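Local coordinates for flagellar hook associated protein type 3 FlgL (Legionella pneumophila subsp. pneumophila, PDB 5YTI) that probably serves as a structural component of the bacterial flagellum, at the junction between hook and filament, as a member of the flagellin family, at residues Q165-T169 and A355-N359; A69-R74 and R348-E353; A218-Y224 and F269-E273; I186-G191 and A329-A334. One frame throughout, in Å; residues are numbered along the deposited sequence.

Contact 1: residues Q165-T169 and A355-N359; sequences QAVTT and AEKAN
Asn359 reaches from the helix to the backbone of the 165-169 segment, its ND2 giving a hydrogen bond of 2.8 Å to Val167 O. The bond is moderately bent, 145° at the hydrogen, and ND2 lies above the carbonyl plane, 36° out of it; the acceptor in turn is tilted from the plane of the Asn359 amide. With CG beside the backbone N and anti to the carbonyl carbon (chi1 -72°), the amide leaves the helix close enough to Val167 to reach this oxygen. Its other end, OD1, is 3.5 Å from Thr168 CG2, so that the amide spans two successive residues of the segment; the threonine and asparagine side chains cross at about a right angle. One turn earlier in the helix, the methyl of Ala355 points at the segment. Its CB meets Thr168 CG2 and lies 3.7 Å from Val167 O, while Val167 CG2 approaches the same CB more loosely, at 4.2 Å. Val167 is buried, and the asparagine supplies a hydrogen-bond donor to its carbonyl. Phe62 of helix 49-96 packs on Asn359, and Asn65 of that helix bonds to Ala166 O. The chain turns a corner at Val167, and a side-chain-to-backbone hydrogen bond with a few methyl contacts joins the small two-stranded antiparallel sheet, strands 164-168 and 171-174, to the long helix 316-374 of the flagellin-type helical rod.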
loop_
_atom_site.group_PDB
_atom_site.type_symbol
_atom_site.label_atom_id
_atom_site.label_comp_id
_atom_site.label_asym_id
_atom_site.label_seq_id
_atom_site.Cartn_x
_atom_site.Cartn_y
_atom_site.Cartn_z
ATOM N N GLN A 165 25.386 1.465 4.528
ATOM C CA GLN A 165 26.742 1.953 4.683
ATOM C C GLN A 165 27.209 1.896 6.119
ATOM O O GLN A 165 26.500 2.361 7.031
ATOM C CB GLN A 165 26.827 3.375 4.204
ATOM C CG GLN A 165 26.771 3.458 2.709
ATOM C CD GLN A 165 27.860 4.334 2.182
ATOM O OE1 GLN A 165 28.839 3.823 1.651
ATOM N NE2 GLN A 165 27.728 5.666 2.368
ATOM N N ALA A 166 28.403 1.316 6.305
ATOM C CA ALA A 166 29.052 1.260 7.607
ATOM C C ALA A 166 29.382 2.694 8.030
ATOM O O ALA A 166 30.082 3.407 7.302
ATOM C CB ALA A 166 30.316 0.414 7.532
ATOM N N VAL A 167 28.833 3.119 9.176
ATOM C CA VAL A 167 29.110 4.435 9.769
ATOM C C VAL A 167 29.556 4.356 11.243
ATOM O O VAL A 167 29.810 5.387 11.874
ATOM C CB VAL A 167 27.890 5.370 9.618
ATOM C CG1 VAL A 167 27.568 5.572 8.148
ATOM C CG2 VAL A 167 26.660 4.814 10.317
ATOM N N THR A 168 29.599 3.129 11.783
ATOM C CA THR A 168 30.356 2.741 12.995
ATOM C C THR A 168 30.730 1.264 12.793
ATOM O O THR A 168 30.498 0.729 11.703
ATOM C CB THR A 168 29.556 2.906 14.311
ATOM O OG1 THR A 168 28.567 1.863 14.429
ATOM C CG2 THR A 168 28.899 4.298 14.414
ATOM N N THR A 169 31.274 0.588 13.813
ATOM C CA THR A 169 31.803 -0.795 13.619
ATOM C C THR A 169 30.719 -1.856 13.406
ATOM O O THR A 169 30.986 -2.952 12.877
ATOM C CB THR A 169 32.687 -1.280 14.790
ATOM O OG1 THR A 169 33.282 -0.163 15.451
ATOM C CG2 THR A 169 33.786 -2.233 14.270
ATOM N N ALA A 355 26.064 8.309 15.537
ATOM C CA ALA A 355 27.345 7.784 15.106
ATOM C C ALA A 355 28.496 8.826 15.133
ATOM O O ALA A 355 29.642 8.461 15.375
ATOM C CB ALA A 355 27.200 7.165 13.724
ATOM N N GLU A 356 28.201 10.107 14.903
ATOM C CA GLU A 356 29.236 11.169 14.937
ATOM C C GLU A 356 29.851 11.326 16.345
ATOM O O GLU A 356 31.052 11.601 16.457
ATOM C CB GLU A 356 28.667 12.519 14.416
ATOM C CG GLU A 356 29.675 13.640 14.138
ATOM C CD GLU A 356 29.067 14.829 13.381
ATOM O OE1 GLU A 356 27.817 14.983 13.343
ATOM O OE2 GLU A 356 29.846 15.628 12.817
ATOM N N LYS A 357 29.038 11.142 17.399
ATOM C CA LYS A 357 29.518 11.202 18.797
ATOM C C LYS A 357 30.259 9.915 19.177
ATOM O O LYS A 357 31.208 9.951 19.975
ATOM C CB LYS A 357 28.375 11.458 19.801
ATOM C CG LYS A 357 28.815 11.482 21.271
ATOM N N ALA A 358 29.828 8.792 18.601
ATOM C CA ALA A 358 30.378 7.475 18.933
ATOM C C ALA A 358 31.699 7.180 18.213
ATOM O O ALA A 358 32.492 6.365 18.681
ATOM C CB ALA A 358 29.367 6.391 18.614
ATOM N N ASN A 359 31.920 7.815 17.061
ATOM C CA ASN A 359 33.194 7.700 16.344
ATOM C C ASN A 359 34.235 8.683 16.900
ATOM O O ASN A 359 35.420 8.431 16.831
ATOM C CB ASN A 359 32.994 7.904 14.834
ATOM C CG ASN A 359 32.295 6.720 14.170
ATOM O OD1 ASN A 359 32.087 5.676 14.795
ATOM N ND2 ASN A 359 31.946 6.871 12.902
#

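Contact 2: residues A69-R74 and R348-E353; sequences ADSALR and RLNQLE
Leu73 and Leu349 slide past each other in opposite directions, Leu349 CD2 resting 3.9 Å from Leu73 CB. Leu73 CD2 also touches CB of Arg348. The distance from Leu73 CD2 to Leu352 CD1 is 4.1 Å, and this leucine methyl goes on to Ala69 CB and to the backbone of Asp70, with 3.6 Å between Leu352 CD1 and Asp70 N. Both leucines of helix 348-353 hold CG beside the backbone N and anti to the carbonyl carbon; Leu349 makes its contact through CD2, Leu352 through CD1. These layers pack two antiparallel helices whose short segments approach to 10.3 Å with a crossing angle of -157°, the near-antiparallel pairing of helices 49-96 and 316-374, consistent with the helical rod of flagellin-family proteins. On one flank of the apolar strip lies a salt-bridge network. Arg74 NE donates to Asp70 OD1 at 2.8 Å, meeting the oxygen nearly along its C-O axis, and NH1 adds a weak bond to the same atom. Leu349 CD2 covers one face of the guanidinium, while at its edge Arg74 NH1 reaches Glu353 OE1 in a long salt bridge of 3.7 Å. Because Asp70 OD2 and Glu353 OE2 are only 4.2 Å apart, Arg74 probably offsets the repulsion between these two carboxylates. Farther out, Arg348 turns its guanidinium to Asp344, Asp177 and Ala174 O, while Val173 of strand 171-174 packs against Leu352.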
loop_
_atom_site.group_PDB
_atom_site.type_symbol
_atom_site.label_atom_id
_atom_site.label_comp_id
_atom_site.label_asym_id
_atom_site.label_seq_id
_atom_site.Cartn_x
_atom_site.Cartn_y
_atom_site.Cartn_z
ATOM N N ALA A 69 26.519 10.177 3.963
ATOM C CA ALA A 69 25.161 9.702 4.190
ATOM C C ALA A 69 24.273 10.844 4.669
ATOM O O ALA A 69 23.209 11.117 4.109
ATOM C CB ALA A 69 25.175 8.592 5.221
ATOM N N ASP A 70 24.736 11.508 5.715
ATOM C CA ASP A 70 24.075 12.671 6.249
ATOM C C ASP A 70 23.706 13.605 5.118
ATOM O O ASP A 70 22.647 14.191 5.137
ATOM C CB ASP A 70 24.988 13.373 7.251
ATOM C CG ASP A 70 24.230 14.146 8.307
ATOM O OD1 ASP A 70 23.687 15.219 7.949
ATOM O OD2 ASP A 70 24.230 13.700 9.496
ATOM N N SER A 71 24.549 13.726 4.102
ATOM C CA SER A 71 24.280 14.706 3.048
ATOM C C SER A 71 23.307 14.262 1.976
ATOM O O SER A 71 22.443 15.051 1.563
ATOM C CB SER A 71 25.573 15.164 2.413
ATOM O OG SER A 71 26.027 16.236 3.196
ATOM N N ALA A 72 23.459 13.014 1.525
ATOM C CA ALA A 72 22.550 12.419 0.539
ATOM C C ALA A 72 21.124 12.395 1.078
ATOM O O ALA A 72 20.175 12.595 0.338
ATOM C CB ALA A 72 23.003 11.006 0.171
ATOM N N LEU A 73 20.995 12.152 2.376
ATOM C CA LEU A 73 19.697 12.049 3.015
ATOM C C LEU A 73 19.002 13.395 3.189
ATOM O O LEU A 73 17.804 13.497 2.999
ATOM C CB LEU A 73 19.833 11.364 4.379
ATOM C CG LEU A 73 19.454 9.881 4.478
ATOM C CD1 LEU A 73 20.001 9.022 3.342
ATOM C CD2 LEU A 73 19.920 9.350 5.820
ATOM N N ARG A 74 19.745 14.425 3.560
ATOM C CA ARG A 74 19.178 15.768 3.656
ATOM C C ARG A 74 18.779 16.344 2.277
ATOM O O ARG A 74 17.753 17.027 2.167
ATOM C CB ARG A 74 20.132 16.705 4.398
ATOM C CG ARG A 74 20.148 16.477 5.909
ATOM C CD ARG A 74 20.902 17.571 6.676
ATOM N NE ARG A 74 21.530 17.047 7.895
ATOM C CZ ARG A 74 20.945 16.953 9.089
ATOM N NH1 ARG A 74 21.617 16.432 10.121
ATOM N NH2 ARG A 74 19.698 17.373 9.260
ATOM N N ARG A 348 16.885 7.786 10.628
ATOM C CA ARG A 348 18.225 7.492 10.154
ATOM C C ARG A 348 19.184 8.636 10.432
ATOM O O ARG A 348 20.306 8.431 10.869
ATOM C CB ARG A 348 18.194 7.168 8.667
ATOM C CG ARG A 348 17.720 5.758 8.393
ATOM C CD ARG A 348 17.699 5.486 6.917
ATOM N NE ARG A 348 16.420 5.805 6.318
ATOM C CZ ARG A 348 16.201 5.908 5.006
ATOM N NH1 ARG A 348 17.172 5.741 4.117
ATOM N NH2 ARG A 348 14.984 6.208 4.572
ATOM N N LEU A 349 18.750 9.851 10.198
ATOM C CA LEU A 349 19.569 10.961 10.579
ATOM C C LEU A 349 19.847 10.926 12.074
ATOM O O LEU A 349 20.928 11.294 12.487
ATOM C CB LEU A 349 18.891 12.264 10.212
ATOM C CG LEU A 349 18.688 12.515 8.713
ATOM C CD1 LEU A 349 17.718 13.672 8.414
ATOM C CD2 LEU A 349 20.032 12.742 8.039
ATOM N N ASN A 350 18.887 10.507 12.899
ATOM C CA ASN A 350 19.143 10.472 14.342
ATOM C C ASN A 350 20.116 9.325 14.658
ATOM O O ASN A 350 20.894 9.415 15.612
ATOM C CB ASN A 350 17.855 10.416 15.181
ATOM C CG ASN A 350 17.198 11.792 15.358
ATOM O OD1 ASN A 350 17.862 12.801 15.617
ATOM N ND2 ASN A 350 15.881 11.829 15.230
ATOM N N GLN A 351 20.102 8.267 13.840
ATOM C CA GLN A 351 21.122 7.191 13.946
ATOM C C GLN A 351 22.528 7.724 13.594
ATOM O O GLN A 351 23.517 7.270 14.155
ATOM C CB GLN A 351 20.763 5.958 13.066
ATOM C CG GLN A 351 19.805 4.942 13.719
ATOM C CD GLN A 351 19.711 3.608 12.974
ATOM O OE1 GLN A 351 19.444 3.561 11.762
ATOM N NE2 GLN A 351 19.939 2.511 13.705
ATOM N N LEU A 352 22.590 8.690 12.674
ATOM C CA LEU A 352 23.844 9.276 12.222
ATOM C C LEU A 352 24.409 10.265 13.213
ATOM O O LEU A 352 25.579 10.158 13.570
ATOM C CB LEU A 352 23.682 9.960 10.868
ATOM C CG LEU A 352 23.295 9.033 9.703
ATOM C CD1 LEU A 352 23.021 9.824 8.427
ATOM C CD2 LEU A 352 24.371 7.976 9.468
ATOM N N GLU A 353 23.610 11.222 13.672
ATOM C CA GLU A 353 24.097 12.135 14.703
ATOM C C GLU A 353 24.498 11.306 15.954
ATOM O O GLU A 353 25.389 11.694 16.706
ATOM C CB GLU A 353 23.116 13.305 14.998
ATOM C CG GLU A 353 22.903 14.302 13.832
ATOM C CD GLU A 353 24.156 15.107 13.380
ATOM O OE1 GLU A 353 23.982 16.265 12.944
ATOM O OE2 GLU A 353 25.313 14.619 13.409
#

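Contact 3: residues A218-Y224 and F269-E273; sequences AFVPDNY and FNGME
A chi1 of 58° places the Phe269 ring between its backbone N and carbonyl carbon, and Tyr224, with CG beside its own N (chi1 -70°), swings its ring to meet it. Phe269 presents an edge to the face of Tyr224 in an edge-to-face pair, the ring centroids 4.9 Å apart and the planes at 57°; Phe269 CE2 sits over the centre of the tyrosine ring. Carboxylate carbon CG of Asp222 lies above the opposite face, offset toward the rim. Met272, a selenomethionine, brings SE within 5.2 Å of the Tyr224 ring centroid, an oblique Met-aromatic contact. The tyrosine hydroxyl is gripped twice: Asn270 ND2 donates to Tyr224 OH at 2.8 Å in a nearly straight bond, the oxygen lying in the amide plane, and Tyr224 OH donates to Val220 O at 2.9 Å. Val220 CB and CG2 pack against the Asn270 amide. Close by, Phe219 CA makes a CH...O contact of 3.4 Å with Asn270 O. Asn270 and Gly271 form the two-residue beta-hairpin turn between strands 266-269 and 272-277, closed by the paired backbone hydrogen bonds of Phe269 and Met272. The loop also meets the second subunit, where Asn223 is hydrogen-bonded to Ser343. As donor and acceptor at once, the hydroxyl ties the turn to the loop and fixes the far end of the ring, while Phe269 and Asp222 lie over its two faces.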
loop_
_atom_site.group_PDB
_atom_site.type_symbol
_atom_site.label_atom_id
_atom_site.label_comp_id
_atom_site.label_asym_id
_atom_site.label_seq_id
_atom_site.Cartn_x
_atom_site.Cartn_y
_atom_site.Cartn_z
ATOM N N ALA A 218 -14.752 -9.013 10.749
ATOM C CA ALA A 218 -15.840 -9.332 9.823
ATOM C C ALA A 218 -15.448 -9.154 8.328
ATOM O O ALA A 218 -16.233 -9.493 7.453
ATOM C CB ALA A 218 -17.057 -8.487 10.151
ATOM N N PHE A 219 -14.242 -8.628 8.064
ATOM C CA PHE A 219 -13.827 -8.169 6.753
ATOM C C PHE A 219 -13.616 -9.325 5.804
ATOM O O PHE A 219 -13.021 -10.327 6.183
ATOM C CB PHE A 219 -12.516 -7.415 6.870
ATOM C CG PHE A 219 -11.881 -7.085 5.545
ATOM C CD1 PHE A 219 -12.306 -6.000 4.805
ATOM C CD2 PHE A 219 -10.838 -7.851 5.048
ATOM C CE1 PHE A 219 -11.701 -5.690 3.611
ATOM C CE2 PHE A 219 -10.233 -7.552 3.838
ATOM C CZ PHE A 219 -10.679 -6.478 3.116
ATOM N N VAL A 220 -14.092 -9.174 4.567
ATOM C CA VAL A 220 -13.863 -10.184 3.533
ATOM C C VAL A 220 -13.442 -9.545 2.200
ATOM O O VAL A 220 -14.216 -8.823 1.550
ATOM C CB VAL A 220 -15.110 -11.079 3.300
ATOM C CG1 VAL A 220 -14.800 -12.111 2.226
ATOM C CG2 VAL A 220 -15.543 -11.754 4.589
ATOM N N PRO A 221 -12.213 -9.813 1.782
ATOM C CA PRO A 221 -11.889 -9.218 0.501
ATOM C C PRO A 221 -12.681 -9.948 -0.631
ATOM O O PRO A 221 -12.773 -11.205 -0.651
ATOM C CB PRO A 221 -10.370 -9.437 0.401
ATOM C CG PRO A 221 -10.071 -10.648 1.274
ATOM C CD PRO A 221 -11.244 -10.847 2.210
ATOM N N ASP A 222 -13.274 -9.165 -1.535
ATOM C CA ASP A 222 -14.033 -9.709 -2.659
ATOM C C ASP A 222 -14.276 -8.618 -3.700
ATOM O O ASP A 222 -14.069 -7.443 -3.456
ATOM C CB ASP A 222 -15.371 -10.289 -2.164
ATOM C CG ASP A 222 -16.009 -11.330 -3.131
ATOM O OD1 ASP A 222 -15.442 -11.574 -4.228
ATOM O OD2 ASP A 222 -17.095 -11.893 -2.772
ATOM N N ASN A 223 -14.706 -9.041 -4.877
ATOM C CA ASN A 223 -15.210 -8.147 -5.915
ATOM C C ASN A 223 -16.744 -8.073 -5.805
ATOM O O ASN A 223 -17.493 -9.048 -6.078
ATOM C CB ASN A 223 -14.806 -8.665 -7.292
ATOM C CG ASN A 223 -13.394 -8.348 -7.628
ATOM O OD1 ASN A 223 -13.063 -7.203 -7.764
ATOM N ND2 ASN A 223 -12.568 -9.348 -7.800
ATOM N N TYR A 224 -17.198 -6.893 -5.404
ATOM C CA TYR A 224 -18.582 -6.690 -5.015
ATOM C C TYR A 224 -19.271 -5.862 -6.059
ATOM O O TYR A 224 -18.668 -5.025 -6.692
ATOM C CB TYR A 224 -18.666 -5.985 -3.638
ATOM C CG TYR A 224 -18.231 -6.843 -2.463
ATOM C CD1 TYR A 224 -19.106 -7.702 -1.864
ATOM C CD2 TYR A 224 -16.941 -6.775 -1.967
ATOM C CE1 TYR A 224 -18.711 -8.497 -0.800
ATOM C CE2 TYR A 224 -16.527 -7.551 -0.903
ATOM C CZ TYR A 224 -17.417 -8.417 -0.309
ATOM O OH TYR A 224 -17.028 -9.218 0.771
ATOM N N PHE A 269 -21.548 -4.150 4.995
ATOM C CA PHE A 269 -21.401 -5.560 4.753
ATOM C C PHE A 269 -19.954 -6.014 4.935
ATOM O O PHE A 269 -18.999 -5.258 4.767
ATOM C CB PHE A 269 -21.927 -5.931 3.351
ATOM C CG PHE A 269 -21.252 -5.198 2.220
ATOM C CD1 PHE A 269 -21.691 -3.952 1.826
ATOM C CD2 PHE A 269 -20.177 -5.770 1.539
ATOM C CE1 PHE A 269 -21.082 -3.294 0.781
ATOM C CE2 PHE A 269 -19.522 -5.087 0.516
ATOM C CZ PHE A 269 -19.986 -3.851 0.131
ATOM N N ASN A 270 -19.820 -7.293 5.251
ATOM C CA ASN A 270 -18.536 -7.949 5.502
ATOM C C ASN A 270 -17.459 -6.978 5.981
ATOM O O ASN A 270 -16.490 -6.700 5.282
ATOM C CB ASN A 270 -18.073 -8.673 4.245
ATOM C CG ASN A 270 -18.901 -9.870 3.918
ATOM O OD1 ASN A 270 -19.670 -10.366 4.743
ATOM N ND2 ASN A 270 -18.713 -10.378 2.710
ATOM N N GLY A 271 -17.672 -6.436 7.160
ATOM C CA GLY A 271 -16.706 -5.537 7.769
ATOM C C GLY A 271 -16.546 -4.136 7.221
ATOM O O GLY A 271 -15.708 -3.410 7.720
HETATM N N MSE A 272 -17.315 -3.737 6.211
HETATM C CA MSE A 272 -17.105 -2.425 5.559
HETATM C C MSE A 272 -18.340 -1.576 5.690
HETATM O O MSE A 272 -19.440 -2.117 5.740
HETATM C CB MSE A 272 -16.777 -2.564 4.064
HETATM C CG MSE A 272 -15.606 -3.488 3.734
HETATM SE SE MSE A 272 -15.743 -4.159 1.880
HETATM C CE MSE A 272 -13.981 -4.979 1.802
ATOM N N GLU A 273 -18.173 -0.247 5.750
ATOM C CA GLU A 273 -19.303 0.704 5.731
ATOM C C GLU A 273 -19.071 1.773 4.652
ATOM O O GLU A 273 -17.929 2.117 4.360
ATOM C CB GLU A 273 -19.513 1.355 7.122
ATOM C CG GLU A 273 -20.199 0.434 8.151
ATOM C CD GLU A 273 -20.455 1.068 9.521
ATOM O OE1 GLU A 273 -20.402 2.328 9.647
ATOM O OE2 GLU A 273 -20.736 0.287 10.477
#

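Contact 4: residues I186-G191 and A329-A334; sequences IPSGNG and AQIDSA
The 186-191 segment runs without regular structure past helix 329-334 and folds back in a type II' beta turn from Ser188 to Gly191, closed by a hydrogen bond from Gly191 N to Ser188 O. Gly189 and Gly191 both have positive phi. The turn comes close to the helix, with 5.3 Å between the CA atoms of Asn190 and Ala329. Gln330 makes the polar link: Gly189 N donates to Gln330 OE1 at 3.0 Å, nearly straight at 167°, though the nitrogen is tilted from the plane of the amide carbonyl. An extended chain beyond CG carries this oxygen to the turn, where it also lies 3.3 Å from Ser188 CB; the other end of the amide, NE2, is bonded to Thr299. The preceding residue, Ala329, rests its CB 3.3 Å from Gly189 O. Toward the other end of the contact Ile186 lays its methyls against the helix, CD1 at 3.9 Å from Ala334 CB and CG2 at 4.0 Å from Ser333 CB. Ser188 OG bonds to Lys292 N; Asn190 OD1 accepts from the backbone N of Arg192 and Phe193 of the same chain, and ND2 donates to Gly211 O. Arg192 of the second subunit binds Asn190 O. The loop thus runs from helix 179-184 into strand 193-197 alongside helix 316-374, in the opposite direction, with Ile296 of helix 296-307 packing on both Ile186 and Ala334.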
loop_
_atom_site.group_PDB
_atom_site.type_symbol
_atom_site.label_atom_id
_atom_site.label_comp_id
_atom_site.label_asym_id
_atom_site.label_seq_id
_atom_site.Cartn_x
_atom_site.Cartn_y
_atom_site.Cartn_z
ATOM N N ILE A 186 1.019 2.356 -3.729
ATOM C CA ILE A 186 0.220 3.097 -2.757
ATOM C C ILE A 186 -1.162 2.610 -3.029
ATOM O O ILE A 186 -1.587 2.587 -4.177
ATOM C CB ILE A 186 0.258 4.593 -3.026
ATOM C CG1 ILE A 186 1.698 5.054 -3.060
ATOM C CG2 ILE A 186 -0.527 5.343 -1.978
ATOM C CD1 ILE A 186 1.833 6.550 -3.141
ATOM N N PRO A 187 -1.860 2.177 -1.995
ATOM C CA PRO A 187 -3.095 1.527 -2.347
ATOM C C PRO A 187 -4.147 2.548 -2.745
ATOM O O PRO A 187 -4.188 3.703 -2.238
ATOM C CB PRO A 187 -3.486 0.765 -1.064
ATOM C CG PRO A 187 -2.320 0.916 -0.131
ATOM C CD PRO A 187 -1.655 2.202 -0.543
ATOM N N SER A 188 -4.976 2.101 -3.680
ATOM C CA SER A 188 -6.077 2.882 -4.207
ATOM C C SER A 188 -7.257 2.839 -3.273
ATOM O O SER A 188 -7.300 2.041 -2.326
ATOM C CB SER A 188 -6.509 2.312 -5.542
ATOM O OG SER A 188 -6.764 0.911 -5.428
ATOM N N GLY A 189 -8.244 3.673 -3.565
ATOM C CA GLY A 189 -9.439 3.757 -2.743
ATOM C C GLY A 189 -9.061 4.370 -1.416
ATOM O O GLY A 189 -8.109 5.191 -1.320
ATOM N N ASN A 190 -9.764 3.920 -0.389
ATOM C CA ASN A 190 -9.558 4.404 0.948
ATOM C C ASN A 190 -8.417 3.687 1.592
ATOM O O ASN A 190 -8.180 3.876 2.795
ATOM C CB ASN A 190 -10.796 4.159 1.807
ATOM C CG ASN A 190 -11.216 2.717 1.819
ATOM O OD1 ASN A 190 -10.404 1.829 1.592
ATOM N ND2 ASN A 190 -12.504 2.476 2.055
ATOM N N GLY A 191 -7.763 2.820 0.822
ATOM C CA GLY A 191 -6.599 2.111 1.290
ATOM C C GLY A 191 -6.847 0.633 1.388
ATOM O O GLY A 191 -5.910 -0.171 1.358
ATOM N N ALA A 329 -9.062 10.338 -1.311
ATOM C CA ALA A 329 -8.426 9.362 -0.426
ATOM C C ALA A 329 -7.041 9.004 -0.919
ATOM O O ALA A 329 -6.145 8.744 -0.129
ATOM C CB ALA A 329 -9.274 8.105 -0.293
ATOM N N GLN A 330 -6.861 9.002 -2.232
ATOM C CA GLN A 330 -5.592 8.561 -2.791
ATOM C C GLN A 330 -4.486 9.584 -2.664
ATOM O O GLN A 330 -3.350 9.237 -2.323
ATOM C CB GLN A 330 -5.783 8.137 -4.241
ATOM C CG GLN A 330 -6.552 6.830 -4.304
ATOM C CD GLN A 330 -6.684 6.283 -5.701
ATOM O OE1 GLN A 330 -7.564 5.454 -5.934
ATOM N NE2 GLN A 330 -5.806 6.717 -6.639
ATOM N N ILE A 331 -4.831 10.829 -2.979
ATOM C CA ILE A 331 -4.011 11.962 -2.635
ATOM C C ILE A 331 -3.598 11.917 -1.173
ATOM O O ILE A 331 -2.439 12.169 -0.892
ATOM C CB ILE A 331 -4.739 13.273 -2.855
ATOM C CG1 ILE A 331 -4.664 13.678 -4.308
ATOM C CG2 ILE A 331 -4.112 14.352 -2.017
ATOM C CD1 ILE A 331 -3.280 13.541 -4.892
ATOM N N ASP A 332 -4.518 11.594 -0.258
ATOM C CA ASP A 332 -4.176 11.535 1.152
ATOM C C ASP A 332 -3.296 10.354 1.453
ATOM O O ASP A 332 -2.279 10.512 2.111
ATOM C CB ASP A 332 -5.408 11.449 2.036
ATOM C CG ASP A 332 -6.172 12.760 2.104
ATOM O OD1 ASP A 332 -5.684 13.738 1.485
ATOM O OD2 ASP A 332 -7.249 12.818 2.760
ATOM N N SER A 333 -3.692 9.166 0.996
ATOM C CA SER A 333 -2.896 7.948 1.197
ATOM C C SER A 333 -1.429 8.209 0.854
ATOM O O SER A 333 -0.528 7.668 1.495
ATOM C CB SER A 333 -3.413 6.818 0.314
ATOM O OG SER A 333 -4.365 5.994 0.981
ATOM N N ALA A 334 -1.228 9.056 -0.152
ATOM C CA ALA A 334 0.058 9.363 -0.684
ATOM C C ALA A 334 0.727 10.469 0.097
ATOM O O ALA A 334 1.926 10.475 0.272
ATOM C CB ALA A 334 -0.083 9.781 -2.135
#

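In the fold
Contacts 1, 2 and 4 all use helix 316-374, on which contact 4 comes first, then contact 2, then contact 1. Contacts 1 and 2 are neighbours, their centres 11 Å apart, and touch through Val167 and Leu352; their segments alternate along the chain, and both pack on neighbouring turns of the long helix. Contact 4 lies about 29 Å from contact 2, centre to centre, and only about 5 Å from the centre of the chain in space. Contact 3, its centre about 18 Å from that of contact 4 and nested within the loop closed by it, belongs to the beta-rich part. Both of these touch the second subunit, so the rod and the beta region each have a share in the dimer.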